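Local coordinates for protein HNH endonuclease (Geobacillus virus E2, PDB 5H0O) that probably cuts DNA as a phage-encoded nuclease of the HNH family, whose fold is built round a beta-beta-alpha metal finger, at residues 90-95 / 111-116. Residues are numbered along the deposited sequence; the frame is centred on the assembly and turned at random.
Sequences IVDHIT and QSLCQA. With MN (manganese (II) ion), chain B.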
loop_
_atom_site.group_PDB
_atom_site.type_symbol
_atom_site.label_atom_id
_atom_site.label_comp_id
_atom_site.label_asym_id
_atom_site.label_seq_id
_atom_site.Cartn_x
_atom_site.Cartn_y
_atom_site.Cartn_z
ATOM N N ILE A 90 -6.195 2.773 6.344
ATOM C CA ILE A 90 -5.577 2.831 5.028
ATOM C C ILE A 90 -5.180 1.420 4.631
ATOM O O ILE A 90 -4.969 0.571 5.503
ATOM C CB ILE A 90 -4.373 3.812 5.028
ATOM C CG1 ILE A 90 -3.933 4.146 3.603
ATOM C CG2 ILE A 90 -3.226 3.277 5.877
ATOM C CD1 ILE A 90 -2.998 5.343 3.507
ATOM N N VAL A 91 -5.103 1.169 3.325
ATOM C CA VAL A 91 -4.578 -0.094 2.800
ATOM C C VAL A 91 -3.267 0.231 2.110
ATOM O O VAL A 91 -3.234 1.064 1.198
ATOM C CB VAL A 91 -5.551 -0.775 1.831
ATOM C CG1 VAL A 91 -4.908 -2.034 1.237
ATOM C CG2 VAL A 91 -6.835 -1.148 2.544
ATOM N N ASP A 92 -2.183 -0.416 2.545
ATOM C CA ASP A 92 -0.847 -0.114 2.042
ATOM C C ASP A 92 -0.263 -1.311 1.296
ATOM O O ASP A 92 -0.496 -2.473 1.671
ATOM C CB ASP A 92 0.089 0.263 3.194
ATOM C CG ASP A 92 1.380 0.916 2.728
ATOM O OD1 ASP A 92 1.419 1.477 1.603
ATOM O OD2 ASP A 92 2.364 0.878 3.500
ATOM N N HIS A 93 0.499 -1.020 0.250
ATOM C CA HIS A 93 1.274 -2.027 -0.467
ATOM C C HIS A 93 2.492 -2.437 0.360
ATOM O O HIS A 93 3.235 -1.586 0.845
ATOM C CB HIS A 93 1.725 -1.478 -1.815
ATOM C CG HIS A 93 0.613 -1.325 -2.796
ATOM N ND1 HIS A 93 -0.282 -0.278 -2.754
ATOM C CD2 HIS A 93 0.229 -2.113 -3.825
ATOM C CE1 HIS A 93 -1.170 -0.427 -3.721
ATOM N NE2 HIS A 93 -0.888 -1.540 -4.380
ATOM N N ILE A 94 2.693 -3.741 0.509
ATOM C CA ILE A 94 3.818 -4.246 1.299
ATOM C C ILE A 94 5.115 -3.924 0.584
ATOM O O ILE A 94 5.956 -3.184 1.108
ATOM C CB ILE A 94 3.685 -5.749 1.572
ATOM C CG1 ILE A 94 2.400 -6.052 2.351
ATOM C CG2 ILE A 94 4.902 -6.224 2.356
ATOM C CD1 ILE A 94 2.130 -7.533 2.567
ATOM N N THR A 95 5.282 -4.469 -0.610
ATOM C CA THR A 95 6.263 -3.954 -1.550
ATOM C C THR A 95 5.646 -2.732 -2.217
ATOM O O THR A 95 4.588 -2.856 -2.855
ATOM C CB THR A 95 6.641 -5.000 -2.600
ATOM O OG1 THR A 95 7.167 -6.153 -1.941
ATOM C CG2 THR A 95 7.670 -4.440 -3.570
ATOM N N GLN A 111 -1.962 -4.679 2.982
ATOM C CA GLN A 111 -2.309 -4.795 4.390
ATOM C C GLN A 111 -3.134 -3.591 4.830
ATOM O O GLN A 111 -2.796 -2.447 4.516
ATOM C CB GLN A 111 -1.071 -4.888 5.293
ATOM C CG GLN A 111 -0.241 -6.155 5.120
ATOM C CD GLN A 111 1.037 -6.118 5.957
ATOM O OE1 GLN A 111 1.841 -5.186 5.846
ATOM N NE2 GLN A 111 1.231 -7.124 6.785
ATOM N N SER A 112 -4.184 -3.861 5.599
ATOM C CA SER A 112 -4.917 -2.811 6.295
ATOM C C SER A 112 -4.088 -2.349 7.492
ATOM O O SER A 112 -3.667 -3.168 8.320
ATOM C CB SER A 112 -6.271 -3.343 6.771
ATOM O OG SER A 112 -7.029 -3.860 5.695
ATOM N N LEU A 113 -3.875 -1.039 7.603
ATOM C CA LEU A 113 -3.048 -0.476 8.662
ATOM C C LEU A 113 -3.727 0.707 9.340
ATOM O O LEU A 113 -4.476 1.461 8.707
ATOM C CB LEU A 113 -1.682 -0.014 8.147
ATOM C CG LEU A 113 -0.789 -1.041 7.459
ATOM C CD1 LEU A 113 0.460 -0.339 6.958
ATOM C CD2 LEU A 113 -0.435 -2.175 8.398
ATOM N N CYS A 114 -3.424 0.884 10.623
ATOM C CA CYS A 114 -3.719 2.127 11.317
ATOM C C CYS A 114 -2.692 3.193 10.934
ATOM O O CYS A 114 -1.680 2.900 10.304
ATOM C CB CYS A 114 -3.720 1.909 12.833
ATOM S SG CYS A 114 -2.075 1.652 13.574
ATOM N N GLN A 115 -2.939 4.438 11.340
ATOM C CA GLN A 115 -2.017 5.516 10.981
ATOM C C GLN A 115 -0.631 5.300 11.574
ATOM O O GLN A 115 0.365 5.519 10.899
ATOM C CB GLN A 115 -2.541 6.868 11.439
ATOM C CG GLN A 115 -1.538 7.974 11.131
ATOM C CD GLN A 115 -1.975 9.325 11.603
ATOM O OE1 GLN A 115 -3.159 9.591 11.700
ATOM N NE2 GLN A 115 -1.016 10.198 11.886
ATOM N N ALA A 116 -0.558 4.899 12.841
ATOM C CA ALA A 116 0.737 4.728 13.467
ATOM C C ALA A 116 1.562 3.688 12.710
ATOM O O ALA A 116 2.753 3.895 12.461
ATOM C CB ALA A 116 0.605 4.352 14.941
HETATM MN MN MN B . -1.446 -0.576 13.774
HETATM O O HOH W 1 1.700 -2.852 3.986
#
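Strands 90-93 and 111-113 pair antiparallel through two hydrogen-bonded pairs, Ile90 with Leu113 and Asp92 with Gln111, flanking the non-hydrogen-bonded pair Val91-Ser112, where the CA atoms close to 4.4 Å. This is the two-stranded hairpin of the beta-beta-alpha (His-Me finger) fold, with helix 115-129 following directly. Leu113 N to Ile90 O and Asp92 N to Gln111 O are equally short and straight, each 2.9 Å with 171° at the hydrogen; the outer bond, Ile90 N to Leu113 O, is longer and bent to 139°.

Asp92 and Leu113 lie on the face turned to helix 115-129 and meet obliquely: methyl CD1 of Leu113 rests against CB of Asp92 at 3.8 Å. The carboxylate of Asp92, swung anti to its own N (chi1 -166°), forms a salt bridge through OD2 with Lys121 of that helix, tying strand to helix. On the opposite face Val91 packs on Trp61 and Leu69 of helix 59-71, while the buried Ser112 OG is hydrogen-bonded to Asp72.

Past the strand end, Ile94 lies across the extended side chain of Gln111 at about a right angle, its CD1 3.7 Å from Gln111 CG. Gln111 OE1 is held by His78 and by a water that donates to it at 3.0 Å and, weakly, to Asp92 O, linking the amide to the backbone of the facing strand.

Where strand gives way to helix, Cys114 occupies the N-cap. Its side chain caps a backbone N of the helix, and its SG is also a metal ligand: with Cys76, Cys79 and Cys117 it makes a four-cysteine site, probably structural, in which Cys114 SG binds the manganese ion at 2.3 Å.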